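Local coordinates for oxaloacetate acetyl hydrolase (Cryphonectria parasitica, PDB 3LYE), which is a TIM-barrel enzyme of the phosphoenolpyruvate phosphomutase family, found here as an assembly of four chains with bound calcium ions, at residues A13-R17 with S161-L165; E123-L127 with K137-S141; G199-K203 with S228-T232. All coordinates share one frame. Residue numbers count along the deposited sequence, not the author numbering.

Contact 1 (A13-R17 with S161-L165); sequences AKKLR and SDFVL
At the N-terminal end of the TIM-barrel strands, the opening helix 12-22 lies against the turn leading into strand 164-169. Build A13-R17 as helix, with A13 CA 4.9 Å from F163 CA. The second segment starts with an ST turn: S161 OG (chi1 t) accepts from F163 N at 3.0 Å. D162 (phi/psi -87/5) has its CB 4.2 Å from A13 CB, and its OD1 comes within 3.5 Å of K14 CG. The CA-to-CB bond of F163 points away from the helix and its ring packs on helix 102-114, while its N sits 3.6 Å from A13 CB. V164 begins the strand; its CG2, with chi1 t, meets L16 CD2 at 3.8 Å, an apolar touch beside P90 and A118. R17 (t, t, m, chi4 -90°) binds the carbonyls of the turn and salt-bridges E21 and D193. V164 CG2 lies over one guanidinium face; along the edge, R17 NE donates to D162 O at 2.8 Å and R17 NH2 to D162 O and F163 O, both at 3.1 Å.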
loop_
_atom_site.group_PDB
_atom_site.type_symbol
_atom_site.label_atom_id
_atom_site.label_comp_id
_atom_site.label_asym_id
_atom_site.label_seq_id
_atom_site.Cartn_x
_atom_site.Cartn_y
_atom_site.Cartn_z
ATOM N N ALA A 13 1.173 -12.230 -20.732
ATOM C CA ALA A 13 0.035 -13.092 -21.055
ATOM C C ALA A 13 0.165 -13.655 -22.477
ATOM O O ALA A 13 -0.062 -14.831 -22.724
ATOM C CB ALA A 13 -1.268 -12.372 -20.891
ATOM N N LYS A 14 0.480 -12.780 -23.409
ATOM C CA LYS A 14 0.659 -13.181 -24.801
ATOM C C LYS A 14 1.796 -14.215 -24.889
ATOM O O LYS A 14 1.698 -15.236 -25.596
ATOM C CB LYS A 14 0.903 -11.969 -25.715
ATOM C CG LYS A 14 0.856 -12.290 -27.181
ATOM C CD LYS A 14 1.364 -11.158 -28.035
ATOM C CE LYS A 14 1.618 -11.664 -29.444
ATOM N NZ LYS A 14 2.602 -10.835 -30.192
ATOM N N LYS A 15 2.880 -13.998 -24.155
ATOM C CA LYS A 15 3.992 -14.937 -24.187
ATOM C C LYS A 15 3.650 -16.303 -23.633
ATOM O O LYS A 15 4.058 -17.328 -24.177
ATOM C CB LYS A 15 5.168 -14.394 -23.414
ATOM C CG LYS A 15 5.780 -13.216 -24.009
ATOM C CD LYS A 15 6.806 -12.647 -23.034
ATOM C CE LYS A 15 7.481 -11.491 -23.641
ATOM N NZ LYS A 15 8.617 -11.041 -22.812
ATOM N N LEU A 16 2.932 -16.333 -22.528
ATOM C CA LEU A 16 2.565 -17.602 -21.937
ATOM C C LEU A 16 1.582 -18.335 -22.853
ATOM O O LEU A 16 1.667 -19.535 -23.053
ATOM C CB LEU A 16 1.933 -17.389 -20.571
ATOM C CG LEU A 16 1.468 -18.647 -19.873
ATOM C CD1 LEU A 16 2.615 -19.612 -19.600
ATOM C CD2 LEU A 16 0.731 -18.275 -18.588
ATOM N N ARG A 17 0.653 -17.591 -23.421
ATOM C CA ARG A 17 -0.335 -18.199 -24.308
ATOM C C ARG A 17 0.387 -18.793 -25.517
ATOM O O ARG A 17 -0.004 -19.854 -25.991
ATOM C CB ARG A 17 -1.407 -17.209 -24.728
ATOM C CG ARG A 17 -2.426 -17.888 -25.599
ATOM C CD ARG A 17 -3.691 -17.171 -25.642
ATOM N NE ARG A 17 -4.330 -17.090 -24.343
ATOM C CZ ARG A 17 -5.196 -17.971 -23.852
ATOM N NH1 ARG A 17 -5.504 -19.078 -24.518
ATOM N NH2 ARG A 17 -5.744 -17.738 -22.670
ATOM N N SER A 161 -7.886 -9.695 -23.357
ATOM C CA SER A 161 -6.612 -10.198 -22.893
ATOM C C SER A 161 -6.350 -11.664 -23.182
ATOM O O SER A 161 -7.273 -12.458 -23.241
ATOM C CB SER A 161 -6.578 -9.997 -21.373
ATOM O OG SER A 161 -5.472 -10.602 -20.745
ATOM N N ASP A 162 -5.078 -11.997 -23.351
ATOM C CA ASP A 162 -4.630 -13.352 -23.588
ATOM C C ASP A 162 -4.402 -14.099 -22.262
ATOM O O ASP A 162 -3.952 -15.226 -22.272
ATOM C CB ASP A 162 -3.325 -13.360 -24.361
ATOM C CG ASP A 162 -3.522 -13.256 -25.851
ATOM O OD1 ASP A 162 -2.526 -13.049 -26.530
ATOM O OD2 ASP A 162 -4.644 -13.405 -26.344
ATOM N N PHE A 163 -4.743 -13.451 -21.147
ATOM C CA PHE A 163 -4.588 -14.019 -19.787
ATOM C C PHE A 163 -4.972 -15.503 -19.770
ATOM O O PHE A 163 -6.049 -15.861 -20.218
ATOM C CB PHE A 163 -5.487 -13.229 -18.830
ATOM C CG PHE A 163 -5.232 -13.466 -17.358
ATOM C CD1 PHE A 163 -6.140 -14.203 -16.607
ATOM C CD2 PHE A 163 -4.155 -12.899 -16.719
ATOM C CE1 PHE A 163 -5.965 -14.381 -15.258
ATOM C CE2 PHE A 163 -4.006 -13.060 -15.361
ATOM C CZ PHE A 163 -4.914 -13.776 -14.649
ATOM N N VAL A 164 -4.133 -16.307 -19.118
ATOM C CA VAL A 164 -4.372 -17.742 -19.031
ATOM C C VAL A 164 -5.010 -18.076 -17.690
ATOM O O VAL A 164 -4.359 -17.969 -16.631
ATOM C CB VAL A 164 -3.049 -18.484 -19.214
ATOM C CG1 VAL A 164 -3.209 -19.988 -18.996
ATOM C CG2 VAL A 164 -2.480 -18.172 -20.591
ATOM N N LEU A 165 -6.285 -18.456 -17.736
ATOM C CA LEU A 165 -7.009 -18.792 -16.546
ATOM C C LEU A 165 -6.923 -20.279 -16.289
ATOM O O LEU A 165 -7.326 -21.089 -17.131
ATOM C CB LEU A 165 -8.478 -18.359 -16.660
ATOM C CG LEU A 165 -9.273 -18.666 -15.363
ATOM C CD1 LEU A 165 -8.847 -17.727 -14.197
ATOM C CD2 LEU A 165 -10.749 -18.567 -15.636
#

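Contact 2 (E123-L127 with K137-S141); sequences EDQIL and KKVVS
Here an isolated antiparallel beta bridge pinches the long loop between strand 119-122 and helix 142-158, on the C-terminal side of the TIM barrel. Q125 and V139 form the non-hydrogen-bonded pair, both extended, CA to CA 4.2 Å; beside them V140 N donates to D124 O at 2.8 Å and I126 N donates weakly to K138 O at 3.3 Å. Most residues between the segments are unmodelled, consistent with the mobile loop over the active site in relatives of this superfamily.

The side chains spread around the bridge. D124, chi1 p, turns its carboxylate to T169, D170 and R183, so that D124 OD2 also lies 3.6 Å from V139 CG1. I126 (m, p) brings its CD1 back to 3.7 Å from V140 CG1 and 3.9 Å from K138 CB, an apolar patch with V140, chi1 m, whose side chain also meets Y145 and R148 of helix 142-158. K137 (t, t, p, t) carries its NZ to a salt bridge with D170. S141, chi1 p, is the N-cap of that helix, its OG bonded to E144 N. Q125 (m, t, chi3 53°) runs past K137, Q125 OE1 3.9 Å from K137 CG, and a water links the two segments by donating to Q125 OE1 and to K138 O, each at 2.9 Å.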
loop_
_atom_site.group_PDB
_atom_site.type_symbol
_atom_site.label_atom_id
_atom_site.label_comp_id
_atom_site.label_asym_id
_atom_site.label_seq_id
_atom_site.Cartn_x
_atom_site.Cartn_y
_atom_site.Cartn_z
ATOM N N GLU A 123 -9.547 -21.407 -7.575
ATOM C CA GLU A 123 -10.040 -22.622 -6.980
ATOM C C GLU A 123 -11.437 -22.638 -6.457
ATOM O O GLU A 123 -12.140 -21.630 -6.460
ATOM C CB GLU A 123 -9.042 -23.010 -5.858
ATOM C CG GLU A 123 -9.160 -22.132 -4.623
ATOM C CD GLU A 123 -7.865 -21.978 -3.827
ATOM O OE1 GLU A 123 -7.953 -21.725 -2.613
ATOM O OE2 GLU A 123 -6.775 -22.049 -4.409
ATOM N N ASP A 124 -11.834 -23.849 -6.064
ATOM C CA ASP A 124 -13.155 -24.128 -5.532
ATOM C C ASP A 124 -13.233 -24.217 -4.021
ATOM O O ASP A 124 -14.244 -24.655 -3.504
ATOM C CB ASP A 124 -13.767 -25.364 -6.217
ATOM C CG ASP A 124 -12.936 -26.622 -6.053
ATOM O OD1 ASP A 124 -13.446 -27.674 -6.480
ATOM O OD2 ASP A 124 -11.777 -26.537 -5.583
ATOM N N GLN A 125 -12.199 -23.796 -3.298
ATOM C CA GLN A 125 -12.273 -23.864 -1.834
ATOM C C GLN A 125 -13.180 -22.808 -1.228
ATOM O O GLN A 125 -13.521 -21.818 -1.868
ATOM C CB GLN A 125 -10.911 -23.583 -1.223
ATOM C CG GLN A 125 -9.920 -24.598 -1.481
ATOM C CD GLN A 125 -8.732 -24.460 -0.536
ATOM O OE1 GLN A 125 -8.873 -24.421 0.676
ATOM N NE2 GLN A 125 -7.572 -24.391 -1.100
ATOM N N ILE A 126 -13.571 -23.007 0.022
ATOM C CA ILE A 126 -14.408 -22.032 0.683
ATOM C C ILE A 126 -13.451 -20.868 0.898
ATOM O O ILE A 126 -12.250 -21.063 1.048
ATOM C CB ILE A 126 -14.994 -22.579 1.988
ATOM C CG1 ILE A 126 -16.269 -23.332 1.656
ATOM C CG2 ILE A 126 -15.278 -21.478 2.977
ATOM C CD1 ILE A 126 -16.018 -24.463 0.765
ATOM N N LEU A 127 -13.976 -19.661 0.943
ATOM C CA LEU A 127 -13.124 -18.495 1.111
ATOM C C LEU A 127 -12.781 -18.186 2.559
ATOM O O LEU A 127 -11.725 -17.626 2.865
ATOM C CB LEU A 127 -13.826 -17.313 0.446
ATOM C CG LEU A 127 -14.619 -16.282 1.260
ATOM C CD1 LEU A 127 -15.101 -15.138 0.355
ATOM C CD2 LEU A 127 -15.803 -16.926 1.918
ATOM N N LYS A 137 -10.134 -30.375 3.821
ATOM C CA LYS A 137 -10.231 -29.356 2.772
ATOM C C LYS A 137 -11.624 -29.347 2.144
ATOM O O LYS A 137 -12.010 -30.262 1.419
ATOM C CB LYS A 137 -9.152 -29.563 1.733
ATOM C CG LYS A 137 -8.921 -28.329 0.910
ATOM C CD LYS A 137 -7.517 -28.284 0.349
ATOM C CE LYS A 137 -7.260 -29.443 -0.595
ATOM N NZ LYS A 137 -6.022 -29.250 -1.401
ATOM N N LYS A 138 -12.338 -28.255 2.395
ATOM C CA LYS A 138 -13.705 -28.062 1.929
ATOM C C LYS A 138 -13.862 -27.274 0.665
ATOM O O LYS A 138 -13.196 -26.270 0.481
ATOM C CB LYS A 138 -14.452 -27.277 2.998
ATOM C CG LYS A 138 -15.861 -27.743 3.252
ATOM C CD LYS A 138 -15.854 -29.079 3.969
ATOM C CE LYS A 138 -17.176 -29.350 4.670
ATOM N NZ LYS A 138 -18.349 -29.378 3.738
ATOM N N VAL A 139 -14.780 -27.714 -0.189
ATOM C CA VAL A 139 -15.014 -27.004 -1.442
ATOM C C VAL A 139 -16.468 -26.571 -1.547
ATOM O O VAL A 139 -17.357 -27.134 -0.906
ATOM C CB VAL A 139 -14.670 -27.846 -2.676
ATOM C CG1 VAL A 139 -13.197 -28.142 -2.723
ATOM C CG2 VAL A 139 -15.515 -29.110 -2.748
ATOM N N VAL A 140 -16.696 -25.563 -2.385
ATOM C CA VAL A 140 -18.034 -25.044 -2.595
ATOM C C VAL A 140 -18.716 -25.953 -3.605
ATOM O O VAL A 140 -18.108 -26.874 -4.146
ATOM C CB VAL A 140 -18.023 -23.587 -3.130
ATOM C CG1 VAL A 140 -17.391 -22.635 -2.113
ATOM C CG2 VAL A 140 -17.307 -23.500 -4.484
ATOM N N SER A 141 -20.004 -25.732 -3.824
ATOM C CA SER A 141 -20.725 -26.539 -4.781
ATOM C C SER A 141 -20.188 -26.308 -6.202
ATOM O O SER A 141 -19.541 -25.305 -6.490
ATOM C CB SER A 141 -22.201 -26.181 -4.739
ATOM O OG SER A 141 -22.410 -24.903 -5.274
HETATM O O HOH W 1 -11.279 -24.830 2.156
#

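Contact 3 (G199-K203 with S228-T232); sequences GFRSK and SPLIT
Start at G199, whose backbone has positive phi (phi/psi 72/48), a conformation easily reached without a side chain; its CA comes 3.6 Å from S228 OG. F200 is extended (-58/146), and with chi1 m its ring leads off to L220 and to helix 203-213, burying itself against A206 and A209. What it leaves facing the second segment is its carbonyl: F200 O lies 2.9 Å from S228 OG, with S228 at chi1 m, and 3.4 Å from P229 CD. The CA-to-CB bond of R201 (-93/-18) points away, and its side chain touches helix 172-175, but R201 O still meets P229 CD at 3.7 Å, and R201 CA is 5.6 Å from S228 CA.

These are two neighbouring strand-to-helix loops on the C-terminal side of the TIM barrel, following strands 194-197 and 219-223. The latter is followed directly by E224 and N225, which bind a calcium ion. Each segment runs up to a helix, and the end-to-end directions of their touching parts differ by 43°. S228 to T232 stay extended throughout.

S202, chi1 p, is the N-cap of helix 203-213, its OG bonded to Q205 N; its CA packs 3.7 Å from P229 CG. T232, also chi1 p, caps helix 233-239. K203 opens its helix and lays its side chain (m, t, p, t) along the second segment: K203 CG is 4.0 Å from I231 CG1, with I231 (m, t) also packing on L220, K203 CD is 4.2 Å from L230 O, and K203 NZ ends in a salt bridge with E235.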
loop_
_atom_site.group_PDB
_atom_site.type_symbol
_atom_site.label_atom_id
_atom_site.label_comp_id
_atom_site.label_asym_id
_atom_site.label_seq_id
_atom_site.Cartn_x
_atom_site.Cartn_y
_atom_site.Cartn_z
ATOM N N GLY A 199 -3.284 -31.828 -5.497
ATOM C CA GLY A 199 -3.076 -32.929 -4.588
ATOM C C GLY A 199 -3.231 -34.365 -5.009
ATOM O O GLY A 199 -3.832 -35.160 -4.271
ATOM N N PHE A 200 -2.646 -34.739 -6.133
ATOM C CA PHE A 200 -2.748 -36.115 -6.577
ATOM C C PHE A 200 -2.186 -37.023 -5.479
ATOM O O PHE A 200 -1.224 -36.662 -4.773
ATOM C CB PHE A 200 -1.923 -36.344 -7.834
ATOM C CG PHE A 200 -2.484 -35.691 -9.061
ATOM C CD1 PHE A 200 -3.662 -36.141 -9.606
ATOM C CD2 PHE A 200 -1.820 -34.659 -9.690
ATOM C CE1 PHE A 200 -4.190 -35.566 -10.748
ATOM C CE2 PHE A 200 -2.347 -34.070 -10.832
ATOM C CZ PHE A 200 -3.528 -34.531 -11.364
ATOM N N ARG A 201 -2.773 -38.202 -5.344
ATOM C CA ARG A 201 -2.330 -39.166 -4.343
ATOM C C ARG A 201 -1.301 -40.122 -4.942
ATOM O O ARG A 201 -0.577 -40.777 -4.215
ATOM C CB ARG A 201 -3.530 -39.914 -3.752
ATOM C CG ARG A 201 -4.320 -39.018 -2.795
ATOM C CD ARG A 201 -5.577 -39.652 -2.196
ATOM N NE ARG A 201 -5.986 -38.955 -0.972
ATOM C CZ ARG A 201 -6.570 -37.757 -0.947
ATOM N NH1 ARG A 201 -6.901 -37.199 0.212
ATOM N NH2 ARG A 201 -6.835 -37.114 -2.077
ATOM N N SER A 202 -1.233 -40.207 -6.263
ATOM C CA SER A 202 -0.283 -41.086 -6.924
ATOM C C SER A 202 0.031 -40.641 -8.341
ATOM O O SER A 202 -0.690 -39.853 -8.935
ATOM C CB SER A 202 -0.819 -42.520 -6.998
ATOM O OG SER A 202 -1.859 -42.601 -7.958
ATOM N N LYS A 203 1.108 -41.191 -8.894
ATOM C CA LYS A 203 1.511 -40.852 -10.251
ATOM C C LYS A 203 0.505 -41.416 -11.258
ATOM O O LYS A 203 0.238 -40.802 -12.289
ATOM C CB LYS A 203 2.902 -41.390 -10.537
ATOM C CG LYS A 203 3.945 -40.833 -9.588
ATOM C CD LYS A 203 5.258 -41.548 -9.730
ATOM C CE LYS A 203 5.797 -41.498 -11.137
ATOM N NZ LYS A 203 7.003 -42.356 -11.235
ATOM N N SER A 228 1.954 -35.013 -1.577
ATOM C CA SER A 228 1.807 -35.746 -2.828
ATOM C C SER A 228 3.123 -36.381 -3.185
ATOM O O SER A 228 4.180 -35.957 -2.679
ATOM C CB SER A 228 1.377 -34.802 -3.949
ATOM O OG SER A 228 0.100 -34.267 -3.673
ATOM N N PRO A 229 3.083 -37.404 -4.051
ATOM C CA PRO A 229 4.310 -38.090 -4.458
ATOM C C PRO A 229 5.225 -37.233 -5.320
ATOM O O PRO A 229 4.792 -36.307 -6.009
ATOM C CB PRO A 229 3.793 -39.280 -5.267
ATOM C CG PRO A 229 2.460 -38.844 -5.740
ATOM C CD PRO A 229 1.889 -38.048 -4.635
ATOM N N LEU A 230 6.500 -37.586 -5.309
ATOM C CA LEU A 230 7.479 -36.865 -6.084
ATOM C C LEU A 230 7.373 -37.234 -7.548
ATOM O O LEU A 230 7.314 -38.407 -7.898
ATOM C CB LEU A 230 8.877 -37.227 -5.598
ATOM C CG LEU A 230 10.091 -36.518 -6.216
ATOM C CD1 LEU A 230 10.036 -35.027 -6.026
ATOM C CD2 LEU A 230 11.364 -37.054 -5.587
ATOM N N ILE A 231 7.256 -36.216 -8.390
ATOM C CA ILE A 231 7.172 -36.391 -9.827
ATOM C C ILE A 231 8.252 -35.476 -10.426
ATOM O O ILE A 231 8.303 -34.289 -10.120
ATOM C CB ILE A 231 5.789 -36.010 -10.383
ATOM C CG1 ILE A 231 4.717 -36.941 -9.798
ATOM C CG2 ILE A 231 5.808 -36.093 -11.891
ATOM C CD1 ILE A 231 3.282 -36.592 -10.116
ATOM N N THR A 232 9.165 -36.031 -11.219
ATOM C CA THR A 232 10.202 -35.191 -11.812
ATOM C C THR A 232 9.668 -34.460 -13.032
ATOM O O THR A 232 8.596 -34.763 -13.534
ATOM C CB THR A 232 11.422 -36.001 -12.275
ATOM O OG1 THR A 232 11.045 -36.835 -13.381
ATOM C CG2 THR A 232 11.940 -36.897 -11.161
#

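How the contacts relate
Contacts 2 and 3 both lie on the C-terminal side of the barrel; their nearest atoms are about 6 Å apart. Contact 1 sits at the other end, its centre 25 Å from that of contact 2 and 27 Å from that of contact 3. Contact 1, partly buried, joins apolar packing by A13 and L16 to an arginine that bonds main-chain oxygens. Contact 2, a surface contact, is held by two backbone hydrogen bonds, one of them weak, a water and a small apolar patch. In contact 3, partly buried, P229 packs on the backbone of 200-202 and K203 on I231, beside a serine hydroxyl near a carbonyl. Contact 2 is nested inside the loop closed by contact 1; contact 3 follows both.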